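Local atomic coordinates of FAD dependent oxidoreductase (Chelativorans sp. BNC1, PDB entry 6PXS), a protein that acts as an FAD-dependent iminodiacetate oxidase, a flavoenzyme of the DadA oxidoreductase family. Residues A42-E51 with V242-L252; A52-L60 with S311-R319. All coordinates share one frame; numbering follows the deposited sequence.

Interaction 1 (A42-E51 with V242-L252); sequences AGVVCPWATE and VVLPMNSYYML. With FAD (flavin-adenine dinucleotide), chain E.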
loop_
_atom_site.group_PDB
_atom_site.type_symbol
_atom_site.label_atom_id
_atom_site.label_comp_id
_atom_site.label_asym_id
_atom_site.label_seq_id
_atom_site.Cartn_x
_atom_site.Cartn_y
_atom_site.Cartn_z
ATOM N N ALA A 42 -4.365 3.008 -19.347
ATOM C CA ALA A 42 -5.016 1.725 -19.584
ATOM C C ALA A 42 -4.203 0.878 -20.554
ATOM O O ALA A 42 -3.731 -0.210 -20.206
ATOM C CB ALA A 42 -6.432 1.951 -20.116
ATOM N N GLY A 43 -4.024 1.370 -21.778
ATOM C CA GLY A 43 -3.185 0.695 -22.747
ATOM C C GLY A 43 -3.922 0.112 -23.934
ATOM O O GLY A 43 -3.548 -0.952 -24.433
ATOM N N VAL A 44 -4.965 0.792 -24.401
ATOM C CA VAL A 44 -5.716 0.353 -25.571
ATOM C C VAL A 44 -5.133 1.018 -26.809
ATOM O O VAL A 44 -4.876 2.228 -26.813
ATOM C CB VAL A 44 -7.209 0.684 -25.422
ATOM C CG1 VAL A 44 -7.956 0.339 -26.700
ATOM C CG2 VAL A 44 -7.797 -0.062 -24.239
ATOM N N VAL A 45 -4.925 0.230 -27.863
ATOM C CA VAL A 45 -4.398 0.723 -29.136
ATOM C C VAL A 45 -5.359 0.243 -30.221
ATOM O O VAL A 45 -5.205 -0.853 -30.771
ATOM C CB VAL A 45 -2.970 0.242 -29.409
ATOM C CG1 VAL A 45 -2.464 0.807 -30.723
ATOM C CG2 VAL A 45 -2.051 0.639 -28.264
ATOM N N CYS A 46 -6.352 1.069 -30.545
ATOM C CA CYS A 46 -7.374 0.709 -31.521
ATOM C C CYS A 46 -8.073 1.973 -32.012
ATOM O O CYS A 46 -9.160 2.312 -31.526
ATOM C CB CYS A 46 -8.377 -0.268 -30.907
ATOM S SG CYS A 46 -9.513 -1.009 -32.098
ATOM N N PRO A 47 -7.486 2.693 -32.974
ATOM C CA PRO A 47 -8.000 4.030 -33.309
ATOM C C PRO A 47 -9.180 4.046 -34.266
ATOM O O PRO A 47 -9.875 5.070 -34.337
ATOM C CB PRO A 47 -6.785 4.707 -33.953
ATOM C CG PRO A 47 -6.077 3.575 -34.634
ATOM C CD PRO A 47 -6.274 2.362 -33.746
ATOM N N TRP A 48 -9.433 2.965 -35.002
ATOM C CA TRP A 48 -10.372 3.028 -36.116
ATOM C C TRP A 48 -11.809 3.268 -35.669
ATOM O O TRP A 48 -12.638 3.671 -36.493
ATOM C CB TRP A 48 -10.288 1.739 -36.934
ATOM C CG TRP A 48 -8.879 1.365 -37.279
ATOM C CD1 TRP A 48 -8.121 1.872 -38.293
ATOM C CD2 TRP A 48 -8.057 0.409 -36.602
ATOM N NE1 TRP A 48 -6.878 1.290 -38.290
ATOM C CE2 TRP A 48 -6.813 0.387 -37.261
ATOM C CE3 TRP A 48 -8.251 -0.432 -35.502
ATOM C CZ2 TRP A 48 -5.768 -0.443 -36.858
ATOM C CZ3 TRP A 48 -7.213 -1.256 -35.103
ATOM C CH2 TRP A 48 -5.988 -1.255 -35.780
ATOM N N ALA A 49 -12.123 3.044 -34.395
ATOM C CA ALA A 49 -13.481 3.195 -33.891
ATOM C C ALA A 49 -13.721 4.534 -33.207
ATOM O O ALA A 49 -14.813 4.753 -32.677
ATOM C CB ALA A 49 -13.808 2.062 -32.916
ATOM N N THR A 50 -12.740 5.433 -33.209
ATOM C CA THR A 50 -12.875 6.675 -32.460
ATOM C C THR A 50 -13.995 7.533 -33.032
ATOM O O THR A 50 -14.178 7.622 -34.250
ATOM C CB THR A 50 -11.561 7.455 -32.479
ATOM O OG1 THR A 50 -10.505 6.619 -31.996
ATOM C CG2 THR A 50 -11.663 8.692 -31.596
ATOM N N GLU A 51 -14.746 8.170 -32.133
ATOM C CA GLU A 51 -15.823 9.062 -32.543
ATOM C C GLU A 51 -15.296 10.435 -32.941
ATOM O O GLU A 51 -15.925 11.125 -33.750
ATOM C CB GLU A 51 -16.841 9.198 -31.409
ATOM C CG GLU A 51 -18.226 9.638 -31.854
ATOM C CD GLU A 51 -19.196 9.756 -30.694
ATOM O OE1 GLU A 51 -18.781 9.509 -29.541
ATOM O OE2 GLU A 51 -20.375 10.095 -30.934
ATOM N N VAL A 242 -10.028 -6.494 -26.657
ATOM C CA VAL A 242 -10.408 -5.217 -26.068
ATOM C C VAL A 242 -11.900 -5.002 -26.285
ATOM O O VAL A 242 -12.490 -5.518 -27.241
ATOM C CB VAL A 242 -9.575 -4.075 -26.684
ATOM C CG1 VAL A 242 -9.972 -2.734 -26.086
ATOM C CG2 VAL A 242 -8.087 -4.334 -26.488
ATOM N N VAL A 243 -12.521 -4.237 -25.391
ATOM C CA VAL A 243 -13.943 -3.924 -25.473
ATOM C C VAL A 243 -14.098 -2.411 -25.483
ATOM O O VAL A 243 -13.519 -1.717 -24.638
ATOM C CB VAL A 243 -14.731 -4.548 -24.306
ATOM C CG1 VAL A 243 -16.216 -4.261 -24.455
ATOM C CG2 VAL A 243 -14.477 -6.047 -24.240
ATOM N N LEU A 244 -14.879 -1.904 -26.437
ATOM C CA LEU A 244 -15.097 -0.470 -26.619
ATOM C C LEU A 244 -16.596 -0.210 -26.686
ATOM O O LEU A 244 -17.186 -0.194 -27.776
ATOM C CB LEU A 244 -14.400 0.038 -27.879
ATOM C CG LEU A 244 -12.909 -0.277 -28.002
ATOM C CD1 LEU A 244 -12.374 0.211 -29.339
ATOM C CD2 LEU A 244 -12.131 0.344 -26.857
ATOM N N PRO A 245 -17.251 -0.003 -25.540
ATOM C CA PRO A 245 -18.699 0.257 -25.549
ATOM C C PRO A 245 -19.089 1.613 -26.115
ATOM O O PRO A 245 -20.286 1.921 -26.152
ATOM C CB PRO A 245 -19.083 0.148 -24.065
ATOM C CG PRO A 245 -17.827 0.420 -23.323
ATOM C CD PRO A 245 -16.712 -0.099 -24.172
ATOM N N MET A 246 -18.131 2.429 -26.554
ATOM C CA MET A 246 -18.432 3.703 -27.209
ATOM C C MET A 246 -19.291 4.594 -26.315
ATOM O O MET A 246 -20.255 5.216 -26.768
ATOM C CB MET A 246 -19.115 3.471 -28.557
ATOM C CG MET A 246 -18.298 2.635 -29.528
ATOM S SD MET A 246 -16.671 3.335 -29.865
ATOM C CE MET A 246 -17.118 4.975 -30.431
ATOM N N ASN A 247 -18.940 4.652 -25.030
ATOM C CA ASN A 247 -19.642 5.498 -24.075
ATOM C C ASN A 247 -18.663 6.176 -23.126
ATOM O O ASN A 247 -18.993 6.425 -21.962
ATOM C CB ASN A 247 -20.668 4.690 -23.280
ATOM C CG ASN A 247 -20.026 3.615 -22.428
ATOM O OD1 ASN A 247 -18.843 3.311 -22.580
ATOM N ND2 ASN A 247 -20.804 3.028 -21.528
ATOM N N SER A 248 -17.456 6.472 -23.604
ATOM C CA SER A 248 -16.359 7.045 -22.832
ATOM C C SER A 248 -15.711 6.025 -21.905
ATOM O O SER A 248 -14.709 6.349 -21.256
ATOM C CB SER A 248 -16.801 8.256 -21.995
ATOM O OG SER A 248 -17.630 7.858 -20.916
ATOM N N TYR A 249 -16.242 4.809 -21.820
ATOM C CA TYR A 249 -15.685 3.753 -20.990
ATOM C C TYR A 249 -15.198 2.619 -21.880
ATOM O O TYR A 249 -15.441 2.595 -23.090
ATOM C CB TYR A 249 -16.720 3.243 -19.978
ATOM C CG TYR A 249 -17.198 4.309 -19.018
ATOM C CD1 TYR A 249 -16.430 4.675 -17.921
ATOM C CD2 TYR A 249 -18.414 4.954 -19.210
ATOM C CE1 TYR A 249 -16.859 5.651 -17.041
ATOM C CE2 TYR A 249 -18.852 5.931 -18.334
ATOM C CZ TYR A 249 -18.069 6.275 -17.252
ATOM O OH TYR A 249 -18.498 7.247 -16.375
ATOM N N TYR A 250 -14.502 1.672 -21.263
ATOM C CA TYR A 250 -13.852 0.583 -21.985
ATOM C C TYR A 250 -13.319 -0.408 -20.960
ATOM O O TYR A 250 -13.478 -0.227 -19.749
ATOM C CB TYR A 250 -12.735 1.111 -22.885
ATOM C CG TYR A 250 -11.733 1.980 -22.161
ATOM C CD1 TYR A 250 -10.639 1.421 -21.511
ATOM C CD2 TYR A 250 -11.879 3.360 -22.127
ATOM C CE1 TYR A 250 -9.718 2.213 -20.848
ATOM C CE2 TYR A 250 -10.964 4.161 -21.467
ATOM C CZ TYR A 250 -9.887 3.582 -20.829
ATOM O OH TYR A 250 -8.975 4.377 -20.172
ATOM N N MET A 251 -12.685 -1.466 -21.454
ATOM C CA MET A 251 -12.024 -2.424 -20.581
ATOM C C MET A 251 -11.206 -3.378 -21.434
ATOM O O MET A 251 -11.528 -3.618 -22.600
ATOM C CB MET A 251 -13.034 -3.196 -19.726
ATOM C CG MET A 251 -14.010 -4.041 -20.516
ATOM S SD MET A 251 -15.287 -4.748 -19.456
ATOM C CE MET A 251 -15.983 -5.969 -20.562
ATOM N N LEU A 252 -10.144 -3.913 -20.835
ATOM C CA LEU A 252 -9.235 -4.819 -21.521
ATOM C C LEU A 252 -8.707 -5.829 -20.513
ATOM O O LEU A 252 -8.959 -5.726 -19.310
ATOM C CB LEU A 252 -8.083 -4.060 -22.190
ATOM C CG LEU A 252 -7.187 -3.216 -21.278
ATOM C CD1 LEU A 252 -5.901 -2.835 -21.999
ATOM C CD2 LEU A 252 -7.907 -1.966 -20.793
HETATM P PA FAD E . 3.490 11.903 -18.138
HETATM O O1A FAD E . 2.702 12.407 -16.988
HETATM O O2A FAD E . 3.475 10.379 -18.290
HETATM O O5B FAD E . 4.975 12.407 -18.092
HETATM C C5B FAD E . 5.332 13.629 -17.414
HETATM C C4B FAD E . 6.583 13.384 -16.610
HETATM O O4B FAD E . 7.337 14.615 -16.500
HETATM C C3B FAD E . 6.337 12.904 -15.179
HETATM O O3B FAD E . 7.280 11.900 -14.822
HETATM C C2B FAD E . 6.532 14.179 -14.355
HETATM O O2B FAD E . 6.934 13.905 -13.019
HETATM C C1B FAD E . 7.653 14.846 -15.145
HETATM N N9A FAD E . 7.772 16.285 -14.931
HETATM C C8A FAD E . 6.804 17.236 -15.114
HETATM N N7A FAD E . 7.197 18.457 -14.838
HETATM C C5A FAD E . 8.518 18.295 -14.446
HETATM C C6A FAD E . 9.502 19.209 -14.025
HETATM N N6A FAD E . 9.300 20.526 -13.923
HETATM N N1A FAD E . 10.719 18.717 -13.705
HETATM C C2A FAD E . 10.931 17.402 -13.802
HETATM N N3A FAD E . 10.079 16.449 -14.186
HETATM C C4A FAD E . 8.884 16.962 -14.496
HETATM N N1 FAD E . -3.718 6.606 -23.797
HETATM C C2 FAD E . -3.938 5.662 -24.758
HETATM O O2 FAD E . -3.421 5.745 -25.877
HETATM N N3 FAD E . -4.755 4.579 -24.485
HETATM C C4 FAD E . -5.406 4.338 -23.293
HETATM O O4 FAD E . -6.111 3.338 -23.166
HETATM C C4X FAD E . -5.169 5.348 -22.278
HETATM N N5 FAD E . -5.747 5.199 -21.120
HETATM C C5X FAD E . -5.520 6.162 -20.149
HETATM C C6 FAD E . -6.131 6.017 -18.905
HETATM C C7 FAD E . -5.932 6.953 -17.895
HETATM C C7M FAD E . -6.610 6.762 -16.564
HETATM C C8 FAD E . -5.112 8.066 -18.133
HETATM C C8M FAD E . -4.879 9.099 -17.061
HETATM C C9 FAD E . -4.500 8.213 -19.375
HETATM C C9A FAD E . -4.697 7.274 -20.382
HETATM N N10 FAD E . -4.088 7.394 -21.648
HETATM C C10 FAD E . -4.308 6.449 -22.624
HETATM C "C1'" FAD E . -3.225 8.545 -21.962
HETATM C "C2'" FAD E . -1.761 8.322 -21.587
HETATM O "O2'" FAD E . -1.668 7.625 -20.344
HETATM C "C3'" FAD E . -1.070 9.679 -21.452
HETATM O "O3'" FAD E . -1.501 10.529 -22.509
HETATM C "C4'" FAD E . 0.457 9.618 -21.480
HETATM O "O4'" FAD E . 0.906 8.752 -20.439
HETATM C "C5'" FAD E . 1.070 10.993 -21.318
HETATM O "O5'" FAD E . 2.506 10.868 -21.253
HETATM P P FAD E . 3.414 12.116 -20.949
HETATM O O1P FAD E . 3.021 13.257 -21.894
HETATM O O2P FAD E . 4.858 11.766 -20.941
HETATM O O3P FAD E . 2.943 12.528 -19.488
#

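Interaction 2 (A52-L60 with S311-R319); sequences ADDPDWYLL and SAMRPILGR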
loop_
_atom_site.group_PDB
_atom_site.type_symbol
_atom_site.label_atom_id
_atom_site.label_comp_id
_atom_site.label_asym_id
_atom_site.label_seq_id
_atom_site.Cartn_x
_atom_site.Cartn_y
_atom_site.Cartn_z
ATOM N N ALA A 52 -14.154 10.841 -32.394
ATOM C CA ALA A 52 -13.580 12.147 -32.687
ATOM C C ALA A 52 -12.960 12.129 -34.078
ATOM O O ALA A 52 -12.020 11.371 -34.334
ATOM C CB ALA A 52 -12.536 12.519 -31.638
ATOM N N ASP A 53 -13.494 12.954 -34.976
ATOM C CA ASP A 53 -12.970 13.096 -36.333
ATOM C C ASP A 53 -12.253 14.442 -36.432
ATOM O O ASP A 53 -12.822 15.447 -36.856
ATOM C CB ASP A 53 -14.104 12.966 -37.378
ATOM C CG ASP A 53 -15.316 13.811 -37.039
ATOM O OD1 ASP A 53 -15.316 14.456 -35.968
ATOM O OD2 ASP A 53 -16.273 13.829 -37.842
ATOM N N ASP A 54 -10.988 14.448 -36.031
ATOM C CA ASP A 54 -10.113 15.610 -36.196
ATOM C C ASP A 54 -8.930 15.195 -37.059
ATOM O O ASP A 54 -8.083 14.404 -36.598
ATOM C CB ASP A 54 -9.633 16.136 -34.844
ATOM C CG ASP A 54 -8.693 17.321 -34.979
ATOM O OD1 ASP A 54 -8.571 17.863 -36.098
ATOM O OD2 ASP A 54 -8.073 17.712 -33.965
ATOM N N PRO A 55 -8.811 15.679 -38.300
ATOM C CA PRO A 55 -7.734 15.169 -39.168
ATOM C C PRO A 55 -6.342 15.422 -38.618
ATOM O O PRO A 55 -5.472 14.549 -38.728
ATOM C CB PRO A 55 -7.968 15.915 -40.490
ATOM C CG PRO A 55 -9.379 16.385 -40.430
ATOM C CD PRO A 55 -9.651 16.669 -38.993
ATOM N N ASP A 56 -6.103 16.596 -38.030
ATOM C CA ASP A 56 -4.786 16.883 -37.472
ATOM C C ASP A 56 -4.426 15.885 -36.379
ATOM O O ASP A 56 -3.284 15.416 -36.306
ATOM C CB ASP A 56 -4.745 18.308 -36.925
ATOM C CG ASP A 56 -4.927 19.353 -38.006
ATOM O OD1 ASP A 56 -4.512 19.098 -39.156
ATOM O OD2 ASP A 56 -5.487 20.429 -37.706
ATOM N N TRP A 57 -5.390 15.545 -35.523
ATOM C CA TRP A 57 -5.120 14.596 -34.449
ATOM C C TRP A 57 -5.142 13.156 -34.949
ATOM O O TRP A 57 -4.295 12.347 -34.553
ATOM C CB TRP A 57 -6.135 14.779 -33.321
ATOM C CG TRP A 57 -6.192 13.612 -32.385
ATOM C CD1 TRP A 57 -5.312 13.316 -31.385
ATOM C CD2 TRP A 57 -7.184 12.580 -32.367
ATOM N NE1 TRP A 57 -5.695 12.162 -30.745
ATOM C CE2 TRP A 57 -6.841 11.691 -31.330
ATOM C CE3 TRP A 57 -8.329 12.320 -33.127
ATOM C CZ2 TRP A 57 -7.600 10.564 -31.033
ATOM C CZ3 TRP A 57 -9.081 11.200 -32.831
ATOM C CH2 TRP A 57 -8.715 10.337 -31.793
ATOM N N TYR A 58 -6.097 12.815 -35.817
ATOM C CA TYR A 58 -6.215 11.432 -36.262
ATOM C C TYR A 58 -4.998 10.994 -37.065
ATOM O O TYR A 58 -4.613 9.820 -37.014
ATOM C CB TYR A 58 -7.486 11.248 -37.091
ATOM C CG TYR A 58 -7.719 9.814 -37.505
ATOM C CD1 TYR A 58 -8.187 8.876 -36.593
ATOM C CD2 TYR A 58 -7.466 9.394 -38.803
ATOM C CE1 TYR A 58 -8.398 7.561 -36.963
ATOM C CE2 TYR A 58 -7.674 8.083 -39.182
ATOM C CZ TYR A 58 -8.139 7.170 -38.259
ATOM O OH TYR A 58 -8.347 5.861 -38.633
ATOM N N LEU A 59 -4.381 11.913 -37.810
ATOM C CA LEU A 59 -3.206 11.562 -38.601
ATOM C C LEU A 59 -2.157 10.870 -37.741
ATOM O O LEU A 59 -1.607 9.832 -38.121
ATOM C CB LEU A 59 -2.626 12.816 -39.259
ATOM C CG LEU A 59 -1.324 12.636 -40.041
ATOM C CD1 LEU A 59 -1.444 11.500 -41.044
ATOM C CD2 LEU A 59 -0.955 13.933 -40.744
ATOM N N LEU A 60 -1.875 11.432 -36.565
ATOM C CA LEU A 60 -0.893 10.833 -35.669
ATOM C C LEU A 60 -1.462 9.641 -34.914
ATOM O O LEU A 60 -0.714 8.722 -34.563
ATOM C CB LEU A 60 -0.387 11.881 -34.677
ATOM C CG LEU A 60 0.278 13.107 -35.302
ATOM C CD1 LEU A 60 0.593 14.144 -34.239
ATOM C CD2 LEU A 60 1.536 12.699 -36.050
ATOM N N SER A 311 -6.151 22.362 -24.864
ATOM C CA SER A 311 -7.332 23.065 -25.353
ATOM C C SER A 311 -7.863 22.402 -26.617
ATOM O O SER A 311 -9.050 22.067 -26.708
ATOM C CB SER A 311 -7.001 24.537 -25.608
ATOM O OG SER A 311 -6.017 24.673 -26.618
ATOM N N ALA A 312 -6.992 22.199 -27.601
ATOM C CA ALA A 312 -7.339 21.464 -28.807
ATOM C C ALA A 312 -6.962 20.000 -28.637
ATOM O O ALA A 312 -5.960 19.674 -27.994
ATOM C CB ALA A 312 -6.629 22.050 -30.027
ATOM N N MET A 313 -7.776 19.115 -29.215
ATOM C CA MET A 313 -7.503 17.687 -29.113
ATOM C C MET A 313 -6.218 17.295 -29.831
ATOM O O MET A 313 -5.659 16.235 -29.531
ATOM C CB MET A 313 -8.677 16.888 -29.678
ATOM C CG MET A 313 -8.637 15.409 -29.333
ATOM S SD MET A 313 -9.973 14.472 -30.098
ATOM C CE MET A 313 -11.415 15.342 -29.481
ATOM N N ARG A 314 -5.740 18.116 -30.770
ATOM C CA ARG A 314 -4.502 17.778 -31.452
ATOM C C ARG A 314 -3.305 18.089 -30.554
ATOM O O ARG A 314 -3.341 19.040 -29.769
ATOM C CB ARG A 314 -4.382 18.545 -32.766
ATOM C CG ARG A 314 -4.188 20.047 -32.622
ATOM C CD ARG A 314 -4.088 20.718 -33.988
ATOM N NE ARG A 314 -3.830 22.153 -33.884
ATOM C CZ ARG A 314 -4.773 23.085 -33.768
ATOM N NH1 ARG A 314 -4.428 24.362 -33.681
ATOM N NH2 ARG A 314 -6.057 22.749 -33.736
ATOM N N PRO A 315 -2.227 17.299 -30.648
ATOM C CA PRO A 315 -1.096 17.501 -29.734
ATOM C C PRO A 315 -0.304 18.764 -30.031
ATOM O O PRO A 315 -0.623 19.514 -30.959
ATOM C CB PRO A 315 -0.233 16.248 -29.951
ATOM C CG PRO A 315 -1.058 15.315 -30.779
ATOM C CD PRO A 315 -1.986 16.171 -31.561
ATOM N N ILE A 316 0.740 18.995 -29.241
ATOM C CA ILE A 316 1.646 20.126 -29.408
ATOM C C ILE A 316 3.042 19.548 -29.581
ATOM O O ILE A 316 3.607 18.980 -28.637
ATOM C CB ILE A 316 1.592 21.090 -28.215
ATOM C CG1 ILE A 316 0.192 21.694 -28.082
ATOM C CG2 ILE A 316 2.640 22.185 -28.372
ATOM C CD1 ILE A 316 0.020 22.597 -26.876
ATOM N N LEU A 317 3.601 19.688 -30.783
ATOM C CA LEU A 317 4.917 19.148 -31.093
ATOM C C LEU A 317 5.665 20.126 -31.984
ATOM O O LEU A 317 5.108 20.617 -32.970
ATOM C CB LEU A 317 4.806 17.790 -31.793
ATOM C CG LEU A 317 3.910 16.743 -31.132
ATOM C CD1 LEU A 317 3.730 15.556 -32.058
ATOM C CD2 LEU A 317 4.487 16.293 -29.805
ATOM N N GLY A 318 6.917 20.400 -31.642
ATOM C CA GLY A 318 7.783 21.217 -32.467
ATOM C C GLY A 318 8.528 22.260 -31.658
ATOM O O GLY A 318 8.293 22.462 -30.468
ATOM N N ARG A 319 9.448 22.929 -32.348
ATOM C CA ARG A 319 10.251 23.967 -31.722
ATOM C C ARG A 319 9.388 25.164 -31.346
ATOM O O ARG A 319 8.359 25.441 -31.967
ATOM C CB ARG A 319 11.375 24.410 -32.657
ATOM C CG ARG A 319 12.473 23.379 -32.821
ATOM C CD ARG A 319 13.588 23.879 -33.719
ATOM N NE ARG A 319 14.725 22.963 -33.717
ATOM C CZ ARG A 319 15.624 22.889 -32.741
ATOM N NH1 ARG A 319 15.523 23.676 -31.676
ATOM N NH2 ARG A 319 16.624 22.023 -32.825
#

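Interaction 1 (A42-E51 with V242-L252)
The nearest CA atoms of 42-51 and 242-252, those of Val44 and Val242, are 7.3 Å apart, and side chains fill the gap. In this DAO-type flavoprotein, 242-252 doubles back as a hairpin-like loop, with Val243 and Met251 an antiparallel hydrogen-bonded pair: Val243 N donates to Met251 O at 3.0 Å, and the return bond is weak. Its two arms belong to different sheets, and the inward side chains of both converge on Val44. With Val44 CG1 anti to the backbone N (chi1 175°), that methyl meets Val242 CG1 at 3.7 Å and the CD2 branch of Leu244, while CG2 faces Leu252 CD2. The other branch of Leu244, CD1, lies against Cys46 SG and Ala49 CB. At the loop's turn Met246 is bent at chi2 and chi3, which brings CE back to the outer end of the Ala49 carbonyl oxygen, with SD beside it; the same side chain touches Ile103 and Arg106 of helix 97-111. The other end lines the FAD pocket. Gly43 N and Val44 N both donate to flavin O4, the second nearly straight at 170° and 3.1 Å, and flavin N3 returns a weak bond to Val44 O. Both N-H groups come to O4 from one side of the flavin plane, Gly43 N almost directly above the oxygen, whereas Val44 O lies close to the plane. Tyr250 reaches the same region: its ring edge receives Ala42 CB near the ring plane, CE1 to CB 3.4 Å, and its OH lies 3.5 Å from flavin N5.

Interaction 2 (A52-L60 with S311-R319)
Met313 runs across one face of the Trp57 indole and on to Ala52. Its chain is extended until chi3, where it bends, so that SD comes over the six-membered ring, 4.1 Å from the centroid and 15° off the normal: a Met-aromatic contact. The same sulfur lies 3.6 Å from Ala52 CB. The backbone comes close as well, with Met313 O 3.5 Å from Trp57 CD1. At Arg314 the two backbones are nearest, its CA 4.4 Å from the CA of Trp57. With CG between the backbone N and the carbonyl carbon (chi1 68°), the arginine runs side by side with Asp56, its CD against Asp56 CB. Their charged ends make no salt bridge here; Asp56 OD1 pairs instead with Arg362, whose O takes a weak bond from Arg314 NE. These residues meet the first turn of helix 55-76, where Asp54 is the N-cap: its OD1 accepts a weak bond from Asp56 N, while OD2 rests near Arg314 CB. Pro315 follows, with CD near the plane of the Trp57 ring at its edge and CG 4.0 Å from Leu60 CD1. Strand 316-317, at the margin of the Rossmann-type sheet, then brings Leu317 toward the helix. Its CD1 meets Leu60 CD1 tip to tip at 4.1 Å, a contact flanked by Leu346 and Leu347 of helix 336-352.

How the interactions relate
The first segments of the two interactions are consecutive in the chain, strand 44-45 leading into helix 55-76, and they touch where Thr50 CG2 packs 3.4 Å from Trp57 CH2. Their partners lie far apart in sequence: interaction 1 joins that run to the loop 242-252, interaction 2 to the approach and edge strand of the Rossmann-type sheet. Interaction 1 is largely buried and aliphatic around Val44, and its backbone and tyrosine also serve the flavin pocket. Interaction 2 is only partly buried and more mixed, combining a sulfur-aromatic contact and charged residues at a helix start with a leucine pair deeper in. Both rely on side-chain packing, their polar bonds going to flavin or elsewhere.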